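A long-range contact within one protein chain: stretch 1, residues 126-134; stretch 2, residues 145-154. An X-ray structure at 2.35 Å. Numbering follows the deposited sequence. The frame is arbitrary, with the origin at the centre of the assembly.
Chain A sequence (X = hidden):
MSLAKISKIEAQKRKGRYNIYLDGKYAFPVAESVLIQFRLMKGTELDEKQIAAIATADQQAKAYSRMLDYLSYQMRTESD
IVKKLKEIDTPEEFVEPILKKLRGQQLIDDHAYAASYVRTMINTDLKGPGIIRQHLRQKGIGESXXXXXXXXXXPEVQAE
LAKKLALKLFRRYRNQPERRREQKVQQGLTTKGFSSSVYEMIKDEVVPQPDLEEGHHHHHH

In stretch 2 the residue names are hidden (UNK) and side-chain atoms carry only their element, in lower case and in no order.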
# COMPACT_ATOMS: atom_id res chain seq x y z
N LEU A 126 11.87 -12.74 -14.00
CA LEU A 126 11.54 -13.38 -15.26
C LEU A 126 10.09 -13.89 -15.26
O LEU A 126 9.79 -14.97 -15.78
CB LEU A 126 12.52 -14.53 -15.54
CG LEU A 126 13.99 -14.09 -15.67
CD1 LEU A 126 14.88 -15.30 -15.95
CD2 LEU A 126 14.11 -13.06 -16.79
N LYS A 127 9.21 -13.09 -14.68
CA LYS A 127 7.79 -13.44 -14.63
C LYS A 127 7.09 -12.81 -15.83
O LYS A 127 7.54 -11.79 -16.34
CB LYS A 127 7.16 -12.94 -13.33
CG LYS A 127 7.85 -13.41 -12.05
CD LYS A 127 7.11 -12.91 -10.81
CE LYS A 127 8.00 -12.91 -9.56
NZ LYS A 127 8.56 -14.25 -9.23
N GLY A 128 6.01 -13.43 -16.26
CA GLY A 128 5.25 -12.93 -17.39
C GLY A 128 4.03 -12.14 -16.97
O GLY A 128 3.71 -12.07 -15.78
N PRO A 129 3.33 -11.51 -17.92
CA PRO A 129 2.13 -10.71 -17.62
C PRO A 129 1.07 -11.43 -16.81
O PRO A 129 0.51 -10.86 -15.89
CB PRO A 129 1.63 -10.33 -19.01
CG PRO A 129 2.91 -10.17 -19.77
CD PRO A 129 3.70 -11.40 -19.34
N GLY A 130 0.77 -12.67 -17.18
CA GLY A 130 -0.25 -13.43 -16.47
C GLY A 130 -0.00 -13.50 -14.98
O GLY A 130 -0.93 -13.35 -14.19
N ILE A 131 1.25 -13.74 -14.59
CA ILE A 131 1.60 -13.83 -13.18
C ILE A 131 1.66 -12.45 -12.51
O ILE A 131 1.30 -12.31 -11.34
CB ILE A 131 2.95 -14.59 -13.01
CG1 ILE A 131 2.68 -16.04 -12.59
CG2 ILE A 131 3.84 -13.91 -11.97
CD1 ILE A 131 1.69 -16.77 -13.48
N ILE A 132 2.12 -11.45 -13.26
CA ILE A 132 2.20 -10.09 -12.73
C ILE A 132 0.78 -9.66 -12.42
O ILE A 132 0.50 -9.14 -11.34
CB ILE A 132 2.78 -9.09 -13.77
CG1 ILE A 132 4.14 -9.57 -14.27
CG2 ILE A 132 2.94 -7.73 -13.12
CD1 ILE A 132 5.28 -9.28 -13.33
N ARG A 133 -0.12 -9.89 -13.37
CA ARG A 133 -1.54 -9.54 -13.24
C ARG A 133 -2.16 -10.24 -12.03
O ARG A 133 -2.93 -9.65 -11.28
CB ARG A 133 -2.30 -9.95 -14.51
CG ARG A 133 -3.75 -9.43 -14.57
CD ARG A 133 -4.49 -9.92 -15.83
NE ARG A 133 -3.79 -9.56 -17.06
CZ ARG A 133 -3.31 -10.45 -17.93
NH1 ARG A 133 -3.47 -11.76 -17.71
NH2 ARG A 133 -2.67 -10.04 -19.03
N GLN A 134 -1.81 -11.51 -11.86
CA GLN A 134 -2.32 -12.28 -10.74
C GLN A 134 -1.80 -11.73 -9.42
O GLN A 134 -2.54 -11.67 -8.44
CB GLN A 134 -1.90 -13.74 -10.91
CG GLN A 134 -2.30 -14.63 -9.75
CD GLN A 134 -2.02 -16.10 -10.02
OE1 GLN A 134 -0.88 -16.50 -10.30
NE2 GLN A 134 -3.07 -16.92 -9.93
N UNK A 145 -5.86 -0.43 -13.44
CA UNK A 145 -4.52 -0.07 -12.99
C UNK A 145 -3.52 -1.17 -13.37
O UNK A 145 -2.34 -0.92 -13.59
o UNK A 145 -5.46 2.28 -11.83
o UNK A 145 -5.56 1.49 -9.80
c UNK A 145 -4.48 0.14 -11.46
c UNK A 145 -5.22 1.38 -11.00
N UNK A 146 -4.00 -2.41 -13.44
CA UNK A 146 -3.11 -3.51 -13.80
C UNK A 146 -2.77 -3.50 -15.28
O UNK A 146 -1.62 -3.73 -15.66
c UNK A 146 -3.73 -4.88 -13.47
c UNK A 146 -4.79 -6.07 -11.47
c UNK A 146 -2.93 -5.99 -14.16
c UNK A 146 -3.77 -5.06 -11.95
N UNK A 147 -3.77 -3.24 -16.11
CA UNK A 147 -3.55 -3.20 -17.54
C UNK A 147 -2.60 -2.04 -17.84
O UNK A 147 -1.69 -2.19 -18.65
o UNK A 147 -7.03 -4.07 -18.22
c UNK A 147 -4.87 -3.04 -18.30
o UNK A 147 -5.27 -5.37 -17.97
c UNK A 147 -5.79 -4.25 -18.15
N UNK A 148 -2.80 -0.90 -17.19
CA UNK A 148 -1.92 0.25 -17.40
C UNK A 148 -0.45 -0.10 -17.07
O UNK A 148 0.46 0.23 -17.82
o UNK A 148 -4.18 1.68 -18.07
c UNK A 148 -3.69 2.04 -16.98
o UNK A 148 -4.27 2.87 -16.23
c UNK A 148 -2.35 1.46 -16.55
N UNK A 149 -0.24 -0.77 -15.95
CA UNK A 149 1.11 -1.15 -15.53
C UNK A 149 1.72 -2.18 -16.47
O UNK A 149 2.91 -2.14 -16.75
c UNK A 149 1.08 -1.69 -14.10
N UNK A 150 0.88 -3.10 -16.97
CA UNK A 150 1.33 -4.16 -17.87
C UNK A 150 1.66 -3.66 -19.26
O UNK A 150 2.10 -4.42 -20.12
c UNK A 150 1.47 -6.39 -16.10
c UNK A 150 0.25 -5.26 -17.98
c UNK A 150 0.53 -6.60 -17.27
c UNK A 150 -0.78 -7.22 -16.82
N UNK A 151 1.46 -2.36 -19.49
CA UNK A 151 1.76 -1.79 -20.78
C UNK A 151 3.28 -1.72 -21.01
O UNK A 151 3.75 -1.74 -22.15
c UNK A 151 1.11 -0.40 -20.91
c UNK A 151 2.03 0.71 -20.40
o UNK A 151 0.79 -0.16 -22.28
N UNK A 152 4.05 -1.67 -19.93
CA UNK A 152 5.51 -1.62 -20.05
C UNK A 152 5.97 -2.98 -20.57
O UNK A 152 7.06 -3.11 -21.12
c UNK A 152 6.21 -0.31 -16.44
c UNK A 152 6.18 -1.40 -18.69
o UNK A 152 5.65 0.23 -15.48
n UNK A 152 7.40 -0.89 -16.33
c UNK A 152 5.58 -0.33 -17.81
N UNK A 153 5.13 -4.00 -20.38
CA UNK A 153 5.45 -5.35 -20.80
C UNK A 153 5.16 -5.55 -22.28
O UNK A 153 4.21 -6.23 -22.66
c UNK A 153 7.18 -9.10 -19.23
c UNK A 153 4.65 -6.36 -19.97
c UNK A 153 7.06 -9.24 -17.87
c UNK A 153 5.39 -7.50 -17.86
c UNK A 153 5.50 -7.35 -19.23
c UNK A 153 6.41 -8.16 -19.91
c UNK A 153 6.16 -8.44 -17.18
N UNK A 154 6.01 -4.96 -23.10
CA UNK A 154 5.88 -5.04 -24.53
C UNK A 154 6.35 -6.43 -25.00
O UNK A 154 6.99 -7.17 -24.25
c UNK A 154 8.23 -4.29 -24.98
c UNK A 154 6.75 -3.95 -25.16
o UNK A 154 6.45 -3.83 -26.56

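Position 145 carries four side-chain atoms, two carbons and two oxygens. The second carbon bears both oxygens, so this is a short carboxylate. It lies out of reach of stretch 1. The residue is Asp-145.

Position 146 has four carbons and no heteroatom. The chain forks at the first carbon, and one arm is two carbons long. Its CA-to-CB bond points toward stretch 1, and the one-carbon arm lies against the CG of Arg-133. A fork at CB with unequal arms identifies Ile-146. The distance from Ile-146 CG2 to Arg-133 CG is 3.6 Å.

Position 147 again has two carbons, the second with two oxygens. CA-to-CB points sideways, but the end of the side chain comes nearer to stretch 1. This is Asp-147. Its OD1 is 4.5 Å from Arg-133 NE. The charges are opposite, but the gap is too long for a salt bridge.

Position 148 has the same pattern of two carbons and two oxygens. It is exposed, out of reach of stretch 1, and touches a crystal neighbour. It is Asp-148.

Position 149 has one side-chain carbon. Its CA-to-CB bond points toward stretch 1, but CB at position 149 stays 6.4 Å from Ile-132 CG2, without contact. It is Ala-149.

Position 150 has four carbons, forked at the second. Its CA-to-CB bond points toward stretch 1, and the side chain meets Pro-129, Ile-132 and Arg-133. An all-carbon fork at the second atom means Leu-150. Leu-150 CD1 is 3.6 Å from Ile-132 CG2, and Leu-150 CD2 is 3.8 Å from Arg-133 NE. Both chi angles lie between the usual wells.

Position 151 has one carbon carrying an oxygen and another carbon. It faces out of reach of stretch 1 and touches a crystal neighbour. It is Thr-151.

Position 152 has three carbons, the third bearing one oxygen and one nitrogen. This terminal amide does not reach stretch 1. It is Gln-152.

Position 153 has one carbon followed by a ring of six carbons. The ring has no heteroatom and no hydroxyl. The CA-to-CB bond points toward stretch 1, and the ring touches Lys-127, Gly-128, Pro-129 and Ile-132. It is Phe-153. Pro-129 CG lies over one ring face, 4.0 Å from the centroid of the Phe-153 ring, in a CH-pi contact. Lys-127 O approaches the ring edge, 3.0 Å from Phe-153 CZ. Ile-132 CG1 is 3.7 Å from Phe-153 CE1.

Position 154 has one carbon carrying an oxygen and a carbon, and is out of reach. It is Thr-154, at an N-cap position, but its side chain makes no capping bond.

The contact is mainly apolar packing. No hydrogen bond crosses it, and the two stretches together bury 366 Å². Ile-146 and Leu-150 are four residues apart, so they project from a similar side of the backbone. They meet Arg-133 and Pro-129, also four apart, in reverse order. Phe-153 extends the contact to the start of the stretch 1 helix, where its ring packs against Pro-129 and Ile-132.

Stretch 2 145-154: DIDDALTQFT
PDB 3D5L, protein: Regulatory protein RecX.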